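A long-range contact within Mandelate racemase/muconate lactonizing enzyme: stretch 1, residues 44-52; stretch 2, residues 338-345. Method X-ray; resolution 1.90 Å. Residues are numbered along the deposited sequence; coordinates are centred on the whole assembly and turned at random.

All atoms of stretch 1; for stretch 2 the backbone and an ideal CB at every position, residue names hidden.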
HETATM    1  N   MSE A  44      16.076 -33.408  26.768  1.00 39.82           N
HETATM    2  CA  MSE A  44      15.646 -34.348  25.736  1.00 39.60           C
HETATM    3  C   MSE A  44      16.667 -35.469  25.590  1.00 38.88           C
HETATM    4  O   MSE A  44      17.840 -35.219  25.313  1.00 38.85           O
HETATM    5  CB  MSE A  44      15.473 -33.623  24.401  1.00 40.40           C
HETATM    6  CG  MSE A  44      15.043 -34.530  23.265  1.00 40.17           C
HETATM    7 SE   MSE A  44      14.590 -33.530  21.684  1.00 59.91          SE
HETATM    8  CE  MSE A  44      16.316 -33.473  20.831  1.00 35.25           C
ATOM      9  N   THR A  45      16.214 -36.705  25.760  1.00 38.24           N
ATOM     10  CA  THR A  45      17.105 -37.858  25.683  1.00 37.87           C
ATOM     11  C   THR A  45      16.843 -38.786  24.502  1.00 35.96           C
ATOM     12  O   THR A  45      17.559 -39.771  24.316  1.00 33.66           O
ATOM     13  CB  THR A  45      17.015 -38.694  26.969  1.00 39.97           C
ATOM     14  OG1 THR A  45      15.690 -39.228  27.098  1.00 42.24           O
ATOM     15  CG2 THR A  45      17.322 -37.827  28.184  1.00 40.72           C
ATOM     16  N   GLU A  46      15.823 -38.475  23.710  1.00 33.22           N
ATOM     17  CA  GLU A  46      15.489 -39.307  22.560  1.00 32.58           C
ATOM     18  C   GLU A  46      14.664 -38.563  21.518  1.00 30.32           C
ATOM     19  O   GLU A  46      14.117 -37.494  21.793  1.00 29.38           O
ATOM     20  CB  GLU A  46      14.723 -40.550  23.022  1.00 33.66           C
ATOM     21  CG  GLU A  46      13.568 -40.249  23.964  1.00 37.70           C
ATOM     22  CD  GLU A  46      12.754 -41.483  24.297  1.00 40.26           C
ATOM     23  OE1 GLU A  46      13.354 -42.563  24.492  1.00 41.10           O
ATOM     24  OE2 GLU A  46      11.512 -41.370  24.373  1.00 42.09           O
ATOM     25  N   ILE A  47      14.588 -39.133  20.321  1.00 27.94           N
ATOM     26  CA  ILE A  47      13.813 -38.544  19.234  1.00 24.43           C
ATOM     27  C   ILE A  47      12.939 -39.637  18.626  1.00 25.30           C
ATOM     28  O   ILE A  47      13.432 -40.712  18.274  1.00 21.61           O
ATOM     29  CB  ILE A  47      14.726 -37.953  18.134  1.00 26.37           C
ATOM     30  CG1 ILE A  47      15.560 -36.808  18.709  1.00 24.02           C
ATOM     31  CG2 ILE A  47      13.879 -37.440  16.969  1.00 24.58           C
ATOM     32  CD1 ILE A  47      16.515 -36.184  17.709  1.00 26.98           C
ATOM     33  N   ALA A  48      11.640 -39.366  18.519  1.00 22.55           N
ATOM     34  CA  ALA A  48      10.711 -40.335  17.952  1.00 23.14           C
ATOM     35  C   ALA A  48      10.719 -40.227  16.433  1.00 23.49           C
ATOM     36  O   ALA A  48      10.426 -39.169  15.885  1.00 23.01           O
ATOM     37  CB  ALA A  48       9.300 -40.084  18.494  1.00 24.36           C
ATOM     38  N   ILE A  49      11.051 -41.319  15.752  1.00 21.01           N
ATOM     39  CA  ILE A  49      11.095 -41.312  14.295  1.00 21.78           C
ATOM     40  C   ILE A  49       9.958 -42.160  13.736  1.00 22.68           C
ATOM     41  O   ILE A  49       9.753 -43.288  14.176  1.00 22.64           O
ATOM     42  CB  ILE A  49      12.425 -41.913  13.762  1.00 22.04           C
ATOM     43  CG1 ILE A  49      13.631 -41.240  14.433  1.00 20.14           C
ATOM     44  CG2 ILE A  49      12.482 -41.774  12.249  1.00 23.36           C
ATOM     45  CD1 ILE A  49      13.820 -39.783  14.077  1.00 20.42           C
ATOM     46  N   LEU A  50       9.209 -41.616  12.784  1.00 21.41           N
ATOM     47  CA  LEU A  50       8.130 -42.378  12.161  1.00 21.49           C
ATOM     48  C   LEU A  50       8.594 -42.835  10.785  1.00 20.84           C
ATOM     49  O   LEU A  50       8.799 -42.020   9.890  1.00 21.97           O
ATOM     50  CB  LEU A  50       6.862 -41.531  12.007  1.00 22.78           C
ATOM     51  CG  LEU A  50       5.770 -42.185  11.149  1.00 23.16           C
ATOM     52  CD1 LEU A  50       5.262 -43.433  11.849  1.00 22.73           C
ATOM     53  CD2 LEU A  50       4.633 -41.204  10.902  1.00 23.32           C
ATOM     54  N   PHE A  51       8.783 -44.141  10.621  1.00 20.42           N
ATOM     55  CA  PHE A  51       9.205 -44.681   9.339  1.00 18.97           C
ATOM     56  C   PHE A  51       8.001 -45.191   8.556  1.00 18.79           C
ATOM     57  O   PHE A  51       7.088 -45.791   9.124  1.00 18.26           O
ATOM     58  CB  PHE A  51      10.188 -45.842   9.536  1.00 20.09           C
ATOM     59  CG  PHE A  51      11.571 -45.414   9.932  1.00 18.45           C
ATOM     60  CD1 PHE A  51      12.382 -44.721   9.037  1.00 18.25           C
ATOM     61  CD2 PHE A  51      12.064 -45.704  11.203  1.00 18.92           C
ATOM     62  CE1 PHE A  51      13.672 -44.322   9.403  1.00 18.81           C
ATOM     63  CE2 PHE A  51      13.351 -45.306  11.579  1.00 17.92           C
ATOM     64  CZ  PHE A  51      14.153 -44.615  10.675  1.00 16.20           C
ATOM     65  N   ALA A  52       8.002 -44.931   7.255  1.00 18.43           N
ATOM     66  CA  ALA A  52       6.940 -45.401   6.379  1.00 17.54           C
ATOM     67  C   ALA A  52       7.604 -46.158   5.244  1.00 18.40           C
ATOM     68  O   ALA A  52       8.566 -45.671   4.633  1.00 17.35           O
ATOM     69  CB  ALA A  52       6.137 -44.229   5.825  1.00 17.26           C
ATOM     70  N   UNK A 338      25.373 -35.778  13.314  1.00 34.05           N
ATOM     71  CA  UNK A 338      25.377 -37.250  13.419  1.00 33.15           C
ATOM     72  C   UNK A 338      24.278 -38.023  14.138  1.00 29.92           C
ATOM     73  O   UNK A 338      24.240 -39.242  14.022  1.00 26.74           O
ATOM     74  CB  UNK A 338      26.685 -37.642  14.109  1.00 33.15           C
ATOM     75  N   UNK A 339      23.356 -37.355  14.825  1.00 26.92           N
ATOM     76  CA  UNK A 339      22.330 -38.094  15.598  1.00 26.10           C
ATOM     77  C   UNK A 339      21.524 -39.236  14.940  1.00 24.11           C
ATOM     78  O   UNK A 339      21.251 -40.256  15.579  1.00 22.78           O
ATOM     79  CB  UNK A 339      21.311 -37.065  16.093  1.00 26.10           C
ATOM     80  N   UNK A 340      21.128 -39.056  13.684  1.00 21.18           N
ATOM     81  CA  UNK A 340      20.326 -40.065  13.014  1.00 21.87           C
ATOM     82  C   UNK A 340      21.077 -41.245  12.401  1.00 20.65           C
ATOM     83  O   UNK A 340      20.456 -42.242  12.045  1.00 18.90           O
ATOM     84  CB  UNK A 340      19.519 -39.381  11.909  1.00 21.87           C
ATOM     85  N   UNK A 341      22.396 -41.141  12.274  1.00 20.47           N
ATOM     86  CA  UNK A 341      23.191 -42.205  11.655  1.00 23.28           C
ATOM     87  C   UNK A 341      22.889 -43.650  12.075  1.00 22.38           C
ATOM     88  O   UNK A 341      22.839 -44.534  11.227  1.00 23.60           O
ATOM     89  CB  UNK A 341      24.667 -41.928  11.949  1.00 23.28           C
ATOM     90  N   UNK A 342      22.685 -43.911  13.380  1.00 22.44           N
ATOM     91  CA  UNK A 342      22.395 -45.276  13.842  1.00 24.26           C
ATOM     92  C   UNK A 342      21.171 -45.931  13.192  1.00 24.36           C
ATOM     93  O   UNK A 342      21.044 -47.154  13.189  1.00 23.56           O
ATOM     94  CB  UNK A 342      22.193 -45.257  15.359  1.00 24.26           C
ATOM     95  N   UNK A 343      20.276 -45.117  12.647  1.00 22.95           N
ATOM     96  CA  UNK A 343      19.056 -45.626  12.023  1.00 23.30           C
ATOM     97  C   UNK A 343      19.267 -46.194  10.629  1.00 22.34           C
ATOM     98  O   UNK A 343      18.456 -46.985  10.150  1.00 22.59           O
ATOM     99  CB  UNK A 343      18.013 -44.509  11.954  1.00 23.30           C
ATOM    100  N   UNK A 344      20.351 -45.782   9.979  1.00 21.29           N
ATOM    101  CA  UNK A 344      20.629 -46.202   8.614  1.00 21.53           C
ATOM    102  C   UNK A 344      21.949 -46.943   8.415  1.00 21.53           C
ATOM    103  O   UNK A 344      22.846 -46.873   9.249  1.00 20.66           O
ATOM    104  CB  UNK A 344      20.613 -44.971   7.705  1.00 21.53           C
ATOM    105  N   UNK A 345      22.050 -47.638   7.288  1.00 21.73           N
ATOM    106  CA  UNK A 345      23.245 -48.398   6.945  1.00 21.90           C
ATOM    107  C   UNK A 345      24.188 -47.557   6.104  1.00 21.83           C
ATOM    108  O   UNK A 345      25.335 -47.937   5.889  1.00 24.70           O
ATOM    109  CB  UNK A 345      22.873 -49.682   6.201  1.00 21.90           C
TER

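Stretch 1 runs as a strand from Glu46 onward, so its side chains alternate. Ile47, Ile49 and Phe51 turn CA-to-CB toward stretch 2, while Ala48, Leu50 and Ala52 are out of its reach; Met44, which lies before the strand, also points toward stretch 2. What stretch 1 offers is therefore a row of apolar side chains with no charged or hydrogen-bonding group among them. The backbones stay far apart, 9.1 Å from Ile47 CA to the CA of position 340 and 9.3 Å from Ile49 CA to the CA of position 343, so contact must be made by side chains bridging that gap.

Position 338 has no atom of stretch 1 within 5.5 Å of its ideal CB. The contact sets no requirement, and many residues, polar ones included, would serve. It is Glu338, whose carbonyl O accepts a 3.2 Å hydrogen bond from N of position 341, closing a type I turn.

At position 339 the CA-to-CB bond points toward stretch 1, and the ideal CB lies 5.1 Å from Ile47 CD1. Beyond it lies the selenomethionine Met44. A small residue would leave this distance unfilled; a long aliphatic or an aromatic side chain could cover both neighbours. The residue is Trp339, with chi1 in m. Its CE3 comes 3.6 Å from Ile47 CD1, which sits at the edge of the indole, near the ring plane, and its CZ3 reaches 3.8 Å from Met44 CE. The breadth of the ring system lets one residue touch two.

Position 340 directs CA-to-CB sideways, with nothing within 5.5 Å of the ideal CB. Only a side chain of some length could reach the strand, and Ile49 makes an apolar one suitable: leucine, isoleucine or methionine. It is Leu340; the m,t rotamer brings CD2 to 4.3 Å from Ile49 CD1, a loose contact. Its carbonyl O accepts a 2.9 Å hydrogen bond from N of position 343.

Positions 341 and 342 are out of reach, so stretch 1 does not select their residues. Position 341 needs its N-H for the turn bond, which excludes proline; at 342, phi near -57° and an N that donates no bond within the stretch allow it. They are Glu341 and Pro342.

Position 343 points toward stretch 1, its ideal CB 4.1 Å from Phe51 CZ, with Ile49 also near. Leucine, methionine or perhaps isoleucine would suit; a charge would find no partner here. Leu343, again m,t, places CD1 3.7 Å from Ile49 CG1 and 3.8 Å from Phe51 CZ, so a single methyl meets both residues.

Position 344 leaves the 3-10 segment with extended angles (phi -121°, psi 162°). CA-to-CB runs sideways and the ideal CB has no neighbour within 5.5 Å, so a long apolar or aromatic side chain is needed to reach Phe51. Phe344 does so: CE1 approaches Phe51 CE1 to 3.7 Å, lying at the edge of the Phe51 ring, near its plane.

Position 345 faces no atom of stretch 1 and tolerates many residues; it is Asn345. No hydrogen bond crosses between the stretches, and the 295 Å² buried here comes from apolar packing.

Stretch 2 338-345: EWLEPLFN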
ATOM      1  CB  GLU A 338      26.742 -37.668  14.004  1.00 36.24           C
ATOM      2  CG  GLU A 338      26.964 -37.257  15.484  1.00 41.51           C
ATOM      3  CD  GLU A 338      27.098 -35.729  15.694  1.00 43.37           C
ATOM      4  OE1 GLU A 338      27.774 -35.053  14.884  1.00 45.33           O
ATOM      5  OE2 GLU A 338      26.535 -35.195  16.679  1.00 45.23           O
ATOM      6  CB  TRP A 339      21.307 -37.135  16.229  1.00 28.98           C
ATOM      7  CG  TRP A 339      21.892 -36.030  17.048  1.00 33.08           C
ATOM      8  CD1 TRP A 339      23.213 -35.762  17.242  1.00 34.03           C
ATOM      9  CD2 TRP A 339      21.166 -34.994  17.724  1.00 34.96           C
ATOM     10  NE1 TRP A 339      23.360 -34.620  17.993  1.00 35.38           N
ATOM     11  CE2 TRP A 339      22.120 -34.129  18.302  1.00 35.24           C
ATOM     12  CE3 TRP A 339      19.802 -34.711  17.891  1.00 35.79           C
ATOM     13  CZ2 TRP A 339      21.755 -32.997  19.038  1.00 36.73           C
ATOM     14  CZ3 TRP A 339      19.438 -33.587  18.623  1.00 36.24           C
ATOM     15  CH2 TRP A 339      20.414 -32.743  19.188  1.00 36.26           C
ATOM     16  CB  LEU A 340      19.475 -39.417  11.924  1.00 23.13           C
ATOM     17  CG  LEU A 340      18.658 -38.182  12.308  1.00 25.24           C
ATOM     18  CD1 LEU A 340      17.700 -37.858  11.160  1.00 26.92           C
ATOM     19  CD2 LEU A 340      17.874 -38.436  13.589  1.00 25.56           C
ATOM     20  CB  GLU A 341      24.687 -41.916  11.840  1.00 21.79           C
ATOM     21  CG  GLU A 341      25.127 -40.612  11.186  1.00 24.79           C
ATOM     22  CD  GLU A 341      26.633 -40.412  11.213  1.00 26.75           C
ATOM     23  OE1 GLU A 341      27.260 -40.729  12.247  1.00 28.74           O
ATOM     24  OE2 GLU A 341      27.184 -39.923  10.204  1.00 26.90           O
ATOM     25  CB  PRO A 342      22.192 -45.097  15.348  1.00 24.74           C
ATOM     26  CG  PRO A 342      23.057 -43.943  15.673  1.00 24.17           C
ATOM     27  CD  PRO A 342      22.793 -42.995  14.526  1.00 23.84           C
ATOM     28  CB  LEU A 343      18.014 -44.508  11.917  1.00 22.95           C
ATOM     29  CG  LEU A 343      17.537 -43.779  13.173  1.00 25.32           C
ATOM     30  CD1 LEU A 343      16.667 -42.598  12.756  1.00 26.57           C
ATOM     31  CD2 LEU A 343      16.757 -44.730  14.073  1.00 25.74           C
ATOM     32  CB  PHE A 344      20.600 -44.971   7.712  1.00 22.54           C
ATOM     33  CG  PHE A 344      19.423 -44.072   7.967  1.00 22.65           C
ATOM     34  CD1 PHE A 344      18.126 -44.527   7.747  1.00 23.77           C
ATOM     35  CD2 PHE A 344      19.608 -42.785   8.461  1.00 22.35           C
ATOM     36  CE1 PHE A 344      17.025 -43.713   8.017  1.00 22.56           C
ATOM     37  CE2 PHE A 344      18.514 -41.961   8.736  1.00 24.66           C
ATOM     38  CZ  PHE A 344      17.219 -42.427   8.514  1.00 23.13           C
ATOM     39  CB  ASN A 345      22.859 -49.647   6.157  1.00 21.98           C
ATOM     40  CG  ASN A 345      21.966 -50.572   6.945  1.00 21.70           C
ATOM     41  OD1 ASN A 345      20.929 -51.028   6.452  1.00 25.11           O
ATOM     42  ND2 ASN A 345      22.361 -50.860   8.175  1.00 19.63           N
TER
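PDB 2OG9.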